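PDB 3MSZ: glutaredoxin 1 from Francisella tularensis subsp. tularensis, which probably reduces protein disulfides, as a glutathione-binding member of the glutaredoxin family with a thioredoxin-type fold. Local coordinates for residues Ile65-Asp69 with Glu70-Gly74. Residues are numbered along the deposited sequence; the frame is centred on the assembly and turned at random.
Sequences IFIDD and EHIGG. With GSH (glutathione), chain D.
Glu70 O is gripped twice: Ile67 N donates a hydrogen bond of 2.9 Å to it (163° at the hydrogen), and Phe66 CA brings a C-H to the same oxygen at 3.3 Å. In return Glu70 N is hydrogen-bonded to Ile67 O at 3.0 Å, from above that carbonyl's plane, closing a type I' turn through Asp68 and Asp69, both with positive phi. Both aspartates turn outward: Asp68 pairs with Lys88 and takes a hydrogen bond from Lys5 N; Asp69 bridges to the Lys5 side chain. At the other end Ile72 N meets Ile65 O at 2.8 Å, while Ile65 N bonds Gly73 O. Two residues thus oppose Ile65, a classic beta bulge in the hairpin of strands 64-67 and 70-73, the latter an edge strand of the glutaredoxin sheet. Ile72 CD1 lies 3.7 Å from Ile67 CB, the two side chains meeting at a slant. On the opposite face, His71 ND1 sits over the rim of the Phe66 ring, the planes inclined by 32°; His71 CG, anti to its own N (chi1 178°), carries the imidazole there, and Phe57 also meets the imidazole. Past the bulge, Gly74 CA approaches O2 of the bound glutathione at 3.6 Å.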
loop_
_atom_site.group_PDB
_atom_site.type_symbol
_atom_site.label_atom_id
_atom_site.label_comp_id
_atom_site.label_asym_id
_atom_site.label_seq_id
_atom_site.Cartn_x
_atom_site.Cartn_y
_atom_site.Cartn_z
ATOM N N ILE A 65 -0.371 -0.527 -1.453
ATOM C CA ILE A 65 -1.304 -1.219 -0.591
ATOM C C ILE A 65 -1.743 -2.554 -1.203
ATOM O O ILE A 65 -2.140 -2.614 -2.377
ATOM C CB ILE A 65 -2.547 -0.329 -0.378
ATOM C CG1 ILE A 65 -2.123 0.992 0.276
ATOM C CG2 ILE A 65 -3.617 -1.083 0.444
ATOM C CD1 ILE A 65 -3.112 2.111 0.084
ATOM N N PHE A 66 -1.631 -3.627 -0.422
ATOM C CA PHE A 66 -2.151 -4.929 -0.833
ATOM C C PHE A 66 -3.246 -5.380 0.136
ATOM O O PHE A 66 -3.121 -5.240 1.353
ATOM C CB PHE A 66 -1.044 -5.975 -0.889
ATOM C CG PHE A 66 0.078 -5.623 -1.825
ATOM C CD1 PHE A 66 0.197 -6.241 -3.055
ATOM C CD2 PHE A 66 1.020 -4.666 -1.468
ATOM C CE1 PHE A 66 1.256 -5.910 -3.935
ATOM C CE2 PHE A 66 2.078 -4.348 -2.329
ATOM C CZ PHE A 66 2.188 -4.971 -3.556
ATOM N N ILE A 67 -4.333 -5.896 -0.415
ATOM C CA ILE A 67 -5.422 -6.390 0.409
ATOM C C ILE A 67 -5.742 -7.815 -0.014
ATOM O O ILE A 67 -6.057 -8.069 -1.188
ATOM C CB ILE A 67 -6.643 -5.516 0.266
ATOM C CG1 ILE A 67 -6.278 -4.079 0.662
ATOM C CG2 ILE A 67 -7.796 -6.090 1.090
ATOM C CD1 ILE A 67 -7.388 -3.076 0.510
ATOM N N ASP A 68 -5.649 -8.727 0.956
ATOM C CA ASP A 68 -5.752 -10.168 0.712
ATOM C C ASP A 68 -4.890 -10.566 -0.492
ATOM O O ASP A 68 -5.328 -11.334 -1.352
ATOM C CB ASP A 68 -7.218 -10.608 0.526
ATOM C CG ASP A 68 -8.067 -10.390 1.796
ATOM O OD1 ASP A 68 -9.256 -10.006 1.669
ATOM O OD2 ASP A 68 -7.538 -10.586 2.921
ATOM N N ASP A 69 -3.682 -10.008 -0.549
ATOM C CA ASP A 69 -2.682 -10.393 -1.551
ATOM C C ASP A 69 -2.935 -9.805 -2.947
ATOM O O ASP A 69 -2.176 -10.042 -3.890
ATOM C CB ASP A 69 -2.527 -11.924 -1.594
ATOM C CG ASP A 69 -2.079 -12.504 -0.242
ATOM O OD1 ASP A 69 -1.099 -11.976 0.350
ATOM O OD2 ASP A 69 -2.716 -13.477 0.231
ATOM N N GLU A 70 -3.995 -9.023 -3.070
ATOM C CA GLU A 70 -4.252 -8.328 -4.305
ATOM C C GLU A 70 -3.690 -6.913 -4.196
ATOM O O GLU A 70 -4.011 -6.170 -3.266
ATOM C CB GLU A 70 -5.756 -8.287 -4.595
ATOM C CG GLU A 70 -6.360 -9.624 -5.042
ATOM C CD GLU A 70 -7.088 -9.522 -6.387
ATOM O OE1 GLU A 70 -7.530 -8.401 -6.732
ATOM O OE2 GLU A 70 -7.216 -10.555 -7.097
ATOM N N HIS A 71 -2.839 -6.556 -5.149
ATOM C CA HIS A 71 -2.287 -5.206 -5.255
ATOM C C HIS A 71 -3.414 -4.205 -5.548
ATOM O O HIS A 71 -4.099 -4.324 -6.549
ATOM C CB HIS A 71 -1.260 -5.203 -6.388
ATOM C CG HIS A 71 -0.628 -3.871 -6.655
ATOM N ND1 HIS A 71 -0.314 -2.971 -5.655
ATOM C CD2 HIS A 71 -0.227 -3.295 -7.815
ATOM C CE1 HIS A 71 0.223 -1.890 -6.189
ATOM N NE2 HIS A 71 0.309 -2.070 -7.501
ATOM N N ILE A 72 -3.605 -3.209 -4.690
ATOM C CA ILE A 72 -4.634 -2.200 -4.937
ATOM C C ILE A 72 -4.037 -0.992 -5.661
ATOM O O ILE A 72 -4.636 -0.445 -6.619
ATOM C CB ILE A 72 -5.295 -1.698 -3.609
ATOM C CG1 ILE A 72 -6.426 -2.616 -3.178
ATOM C CG2 ILE A 72 -5.879 -0.295 -3.790
ATOM C CD1 ILE A 72 -6.052 -4.072 -3.054
ATOM N N GLY A 73 -2.864 -0.577 -5.190
ATOM C CA GLY A 73 -2.214 0.597 -5.726
ATOM C C GLY A 73 -1.846 1.580 -4.635
ATOM O O GLY A 73 -1.556 1.184 -3.493
ATOM N N GLY A 74 -1.827 2.862 -4.995
ATOM C CA GLY A 74 -1.535 3.926 -4.041
ATOM C C GLY A 74 -2.796 4.494 -3.381
ATOM O O GLY A 74 -3.872 3.872 -3.354
HETATM N N1 GSH D . -1.009 9.896 -10.872
HETATM C CA1 GSH D . -0.704 9.485 -9.512
HETATM C C1 GSH D . 0.732 9.058 -9.301
HETATM O O11 GSH D . 1.255 8.185 -10.036
HETATM O O12 GSH D . 1.415 9.572 -8.367
HETATM C CB1 GSH D . -0.922 10.611 -8.513
HETATM C CG1 GSH D . -0.673 9.848 -7.211
HETATM C CD1 GSH D . -1.014 10.624 -6.003
HETATM O OE1 GSH D . -2.245 11.319 -5.928
HETATM N N2 GSH D . -0.059 10.524 -5.088
HETATM C CA2 GSH D . 0.560 9.232 -4.937
HETATM C C2 GSH D . -0.416 8.214 -4.456
HETATM O O2 GSH D . 0.016 7.150 -3.611
HETATM C CB2 GSH D . 1.677 9.343 -3.924
HETATM S SG2 GSH D . 3.274 9.584 -4.735
HETATM N N3 GSH D . -1.690 8.398 -4.868
HETATM C CA3 GSH D . -2.362 7.353 -5.599
HETATM C C3 GSH D . -1.545 6.790 -6.764
HETATM O O31 GSH D . -0.544 7.361 -7.261
HETATM O O32 GSH D . -1.839 5.707 -7.288
#